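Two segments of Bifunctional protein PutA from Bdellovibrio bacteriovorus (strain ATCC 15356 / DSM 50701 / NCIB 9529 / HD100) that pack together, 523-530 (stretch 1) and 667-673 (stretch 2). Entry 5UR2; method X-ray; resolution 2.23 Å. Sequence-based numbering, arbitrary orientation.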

ATOM      1  N   ILE B 523      45.461  15.513   6.842  1.00 31.61           N
ATOM      2  CA  ILE B 523      44.819  14.206   6.967  1.00 27.73           C
ATOM      3  C   ILE B 523      43.638  14.316   7.919  1.00 29.11           C
ATOM      4  O   ILE B 523      43.803  14.729   9.070  1.00 29.20           O
ATOM      5  CB  ILE B 523      45.800  13.136   7.466  1.00 28.56           C
ATOM      6  CG1 ILE B 523      47.005  13.000   6.529  1.00 25.01           C
ATOM      7  CG2 ILE B 523      45.075  11.813   7.640  1.00 31.51           C
ATOM      8  CD1 ILE B 523      48.006  11.963   7.004  1.00 28.89           C
ATOM      9  N   VAL B 524      42.449  13.928   7.451  1.00 25.07           N
ATOM     10  CA  VAL B 524      41.258  13.975   8.298  1.00 25.63           C
ATOM     11  C   VAL B 524      41.034  12.647   9.017  1.00 29.58           C
ATOM     12  O   VAL B 524      40.709  12.628  10.206  1.00 36.76           O
ATOM     13  CB  VAL B 524      40.021  14.378   7.460  1.00 28.45           C
ATOM     14  CG1 VAL B 524      38.753  14.270   8.294  1.00 27.55           C
ATOM     15  CG2 VAL B 524      40.184  15.805   6.940  1.00 30.32           C
ATOM     16  N   GLY B 525      41.209  11.533   8.323  1.00 24.59           N
ATOM     17  CA  GLY B 525      40.995  10.222   8.915  1.00 24.14           C
ATOM     18  C   GLY B 525      42.123   9.259   8.604  1.00 29.99           C
ATOM     19  O   GLY B 525      42.690   9.272   7.506  1.00 23.87           O
ATOM     20  N   LYS B 526      42.442   8.424   9.582  1.00 26.95           N
ATOM     21  CA  LYS B 526      43.303   7.263   9.398  1.00 24.85           C
ATOM     22  C   LYS B 526      42.430   6.031   9.627  1.00 27.76           C
ATOM     23  O   LYS B 526      42.032   5.752  10.764  1.00 33.70           O
ATOM     24  CB  LYS B 526      44.506   7.313  10.344  1.00 23.90           C
ATOM     25  CG  LYS B 526      45.488   8.435  10.012  1.00 27.74           C
ATOM     26  CD  LYS B 526      46.684   8.472  10.965  1.00 35.88           C
ATOM     27  CE  LYS B 526      47.991   8.781  10.245  1.00 44.33           C
ATOM     28  NZ  LYS B 526      48.163   8.007   8.988  1.00 50.86           N
ATOM     29  N   ILE B 527      42.117   5.308   8.550  1.00 26.07           N
ATOM     30  CA  ILE B 527      41.068   4.285   8.557  1.00 28.65           C
ATOM     31  C   ILE B 527      41.696   2.903   8.603  1.00 30.91           C
ATOM     32  O   ILE B 527      42.453   2.537   7.699  1.00 30.01           O
ATOM     33  CB  ILE B 527      40.162   4.388   7.320  1.00 28.26           C
ATOM     34  CG1 ILE B 527      39.781   5.843   7.015  1.00 25.27           C
ATOM     35  CG2 ILE B 527      38.973   3.445   7.473  1.00 20.29           C
ATOM     36  CD1 ILE B 527      39.076   6.555   8.139  1.00 25.05           C
ATOM     37  N   GLN B 528      41.345   2.117   9.624  1.00 33.33           N
ATOM     38  CA  GLN B 528      41.647   0.685   9.619  1.00 31.72           C
ATOM     39  C   GLN B 528      40.841   0.022   8.505  1.00 32.90           C
ATOM     40  O   GLN B 528      39.606   0.013   8.557  1.00 32.81           O
ATOM     41  CB  GLN B 528      41.278   0.049  10.968  1.00 28.25           C
ATOM     42  CG  GLN B 528      42.044   0.565  12.195  1.00 30.40           C
ATOM     43  CD  GLN B 528      43.527   0.177  12.188  1.00 28.32           C
ATOM     44  OE1 GLN B 528      43.897  -0.940  11.798  1.00 28.83           O
ATOM     45  NE2 GLN B 528      44.379   1.104  12.613  1.00 23.89           N
ATOM     46  N   MET B 529      41.526  -0.554   7.514  1.00 31.30           N
ATOM     47  CA  MET B 529      40.886  -1.175   6.357  1.00 28.39           C
ATOM     48  C   MET B 529      40.843  -2.682   6.572  1.00 34.42           C
ATOM     49  O   MET B 529      41.891  -3.330   6.665  1.00 34.42           O
ATOM     50  CB  MET B 529      41.629  -0.831   5.067  1.00 28.96           C
ATOM     51  CG  MET B 529      41.768   0.672   4.820  1.00 28.81           C
ATOM     52  SD  MET B 529      40.172   1.486   4.566  1.00 29.07           S
ATOM     53  CE  MET B 529      40.075   1.462   2.781  1.00 32.59           C
ATOM     54  N   ALA B 530      39.637  -3.234   6.630  1.00 27.01           N
ATOM     55  CA  ALA B 530      39.456  -4.591   7.112  1.00 27.17           C
ATOM     56  C   ALA B 530      39.996  -5.633   6.137  1.00 27.12           C
ATOM     57  O   ALA B 530      40.031  -5.428   4.923  1.00 31.95           O
ATOM     58  CB  ALA B 530      37.973  -4.847   7.365  1.00 24.12           C
ATOM     59  N   ALA B 667      32.096   4.114   2.046  1.00 22.80           N
ATOM     60  CA  ALA B 667      33.069   4.590   1.066  1.00 24.61           C
ATOM     61  C   ALA B 667      34.349   5.084   1.745  1.00 23.53           C
ATOM     62  O   ALA B 667      34.298   5.746   2.783  1.00 30.11           O
ATOM     63  CB  ALA B 667      32.449   5.715   0.232  1.00 26.36           C
ATOM     64  N   GLU B 668      35.508   4.780   1.141  1.00 21.46           N
ATOM     65  CA  GLU B 668      36.781   5.172   1.749  1.00 24.00           C
ATOM     66  C   GLU B 668      36.904   6.687   1.878  1.00 30.06           C
ATOM     67  O   GLU B 668      37.681   7.174   2.712  1.00 31.45           O
ATOM     68  CB  GLU B 668      37.973   4.642   0.927  1.00 27.17           C
ATOM     69  CG  GLU B 668      37.804   4.812  -0.579  1.00 39.87           C
ATOM     70  CD  GLU B 668      38.969   4.263  -1.390  1.00 52.11           C
ATOM     71  OE1 GLU B 668      39.192   3.036  -1.316  1.00 56.59           O
ATOM     72  OE2 GLU B 668      39.655   5.051  -2.101  1.00 53.39           O
ATOM     73  N   GLN B 669      36.166   7.441   1.066  1.00 25.53           N
ATOM     74  CA  GLN B 669      36.244   8.891   1.129  1.00 29.53           C
ATOM     75  C   GLN B 669      35.482   9.470   2.310  1.00 29.97           C
ATOM     76  O   GLN B 669      35.787  10.590   2.737  1.00 29.01           O
ATOM     77  CB  GLN B 669      35.708   9.491  -0.171  1.00 26.19           C
ATOM     78  CG  GLN B 669      36.506   9.109  -1.402  1.00 23.05           C
ATOM     79  CD  GLN B 669      36.004   7.833  -2.088  1.00 27.15           C
ATOM     80  OE1 GLN B 669      35.249   7.037  -1.508  1.00 23.96           O
ATOM     81  NE2 GLN B 669      36.441   7.632  -3.339  1.00 20.86           N
ATOM     82  N   SER B 670      34.549   8.712   2.889  1.00 24.90           N
ATOM     83  CA  SER B 670      33.644   9.256   3.885  1.00 19.39           C
ATOM     84  C   SER B 670      33.476   8.316   5.085  1.00 21.53           C
ATOM     85  O   SER B 670      32.416   8.294   5.723  1.00 19.05           O
ATOM     86  CB  SER B 670      32.295   9.593   3.238  1.00 23.20           C
ATOM     87  OG  SER B 670      31.710   8.463   2.614  1.00 20.35           O
ATOM     88  N   THR B 671      34.535   7.593   5.457  1.00 20.97           N
ATOM     89  CA  THR B 671      34.422   6.654   6.569  1.00 20.21           C
ATOM     90  C   THR B 671      34.458   7.346   7.932  1.00 18.92           C
ATOM     91  O   THR B 671      33.863   6.839   8.889  1.00 19.53           O
ATOM     92  CB  THR B 671      35.503   5.584   6.445  1.00 24.59           C
ATOM     93  OG1 THR B 671      35.287   4.854   5.229  1.00 23.41           O
ATOM     94  CG2 THR B 671      35.468   4.623   7.633  1.00 25.29           C
ATOM     95  N   VAL B 672      35.102   8.505   8.054  1.00 22.90           N
ATOM     96  CA  VAL B 672      34.972   9.260   9.305  1.00 18.08           C
ATOM     97  C   VAL B 672      33.513   9.629   9.562  1.00 19.64           C
ATOM     98  O   VAL B 672      33.022   9.533  10.696  1.00 24.97           O
ATOM     99  CB  VAL B 672      35.879  10.506   9.298  1.00 18.48           C
ATOM    100  CG1 VAL B 672      35.714  11.283  10.580  1.00 18.41           C
ATOM    101  CG2 VAL B 672      37.320  10.102   9.130  1.00 19.18           C
ATOM    102  N   VAL B 673      32.778  10.018   8.516  1.00 23.46           N
ATOM    103  CA  VAL B 673      31.348  10.284   8.698  1.00 16.56           C
ATOM    104  C   VAL B 673      30.637   9.025   9.176  1.00 21.06           C
ATOM    105  O   VAL B 673      29.846   9.050  10.130  1.00 21.42           O
ATOM    106  CB  VAL B 673      30.721  10.817   7.395  1.00 22.56           C
ATOM    107  CG1 VAL B 673      29.186  10.893   7.508  1.00 20.05           C
ATOM    108  CG2 VAL B 673      31.280  12.188   7.059  1.00 24.07           C
TER

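The unusual feature of this contact is a close fit where a side chain is absent. G525 CA lies 3.7 Å from V672 CG2, and an ideal CB on G525 would point toward the helix and sit 2.5 Å from V672 CG2, a clash. Glycine therefore lets the strand approach here, with G525 CA and V672 CA 6.1 Å apart.

No hydrogen bond crosses between the stretches. The contact is apolar packing and buries 251 Å² in total, counting both sides. V672 is its hub. Its chi1 is t, and its CG2 also meets I527 CD1 at 4.1 Å and, more loosely, V524 CG1 at 4.5 Å. V524 and I527 both point toward the helix. V524, G525, I527, T671 and V672 are all buried. K526, between G525 and I527, points away, and its NZ is hydrogen-bonded elsewhere in the structure.

I527 also reaches T671, with I527 CG2 3.7 Å from T671 CG2. Threonine suits this place because its methyl packs on the isoleucine while its hydroxyl is satisfied locally: T671 OG1 donates to A667 O at 2.8 Å. The same carbonyl accepts a hydrogen bond from S670 N at 3.0 Å, closing a type I turn.

M529 starts sideways, but its long apolar chain brings M529 CE to 4.2 Å from E668 CB. M529 is buried; E668 stays partly exposed, as suits its carboxylate.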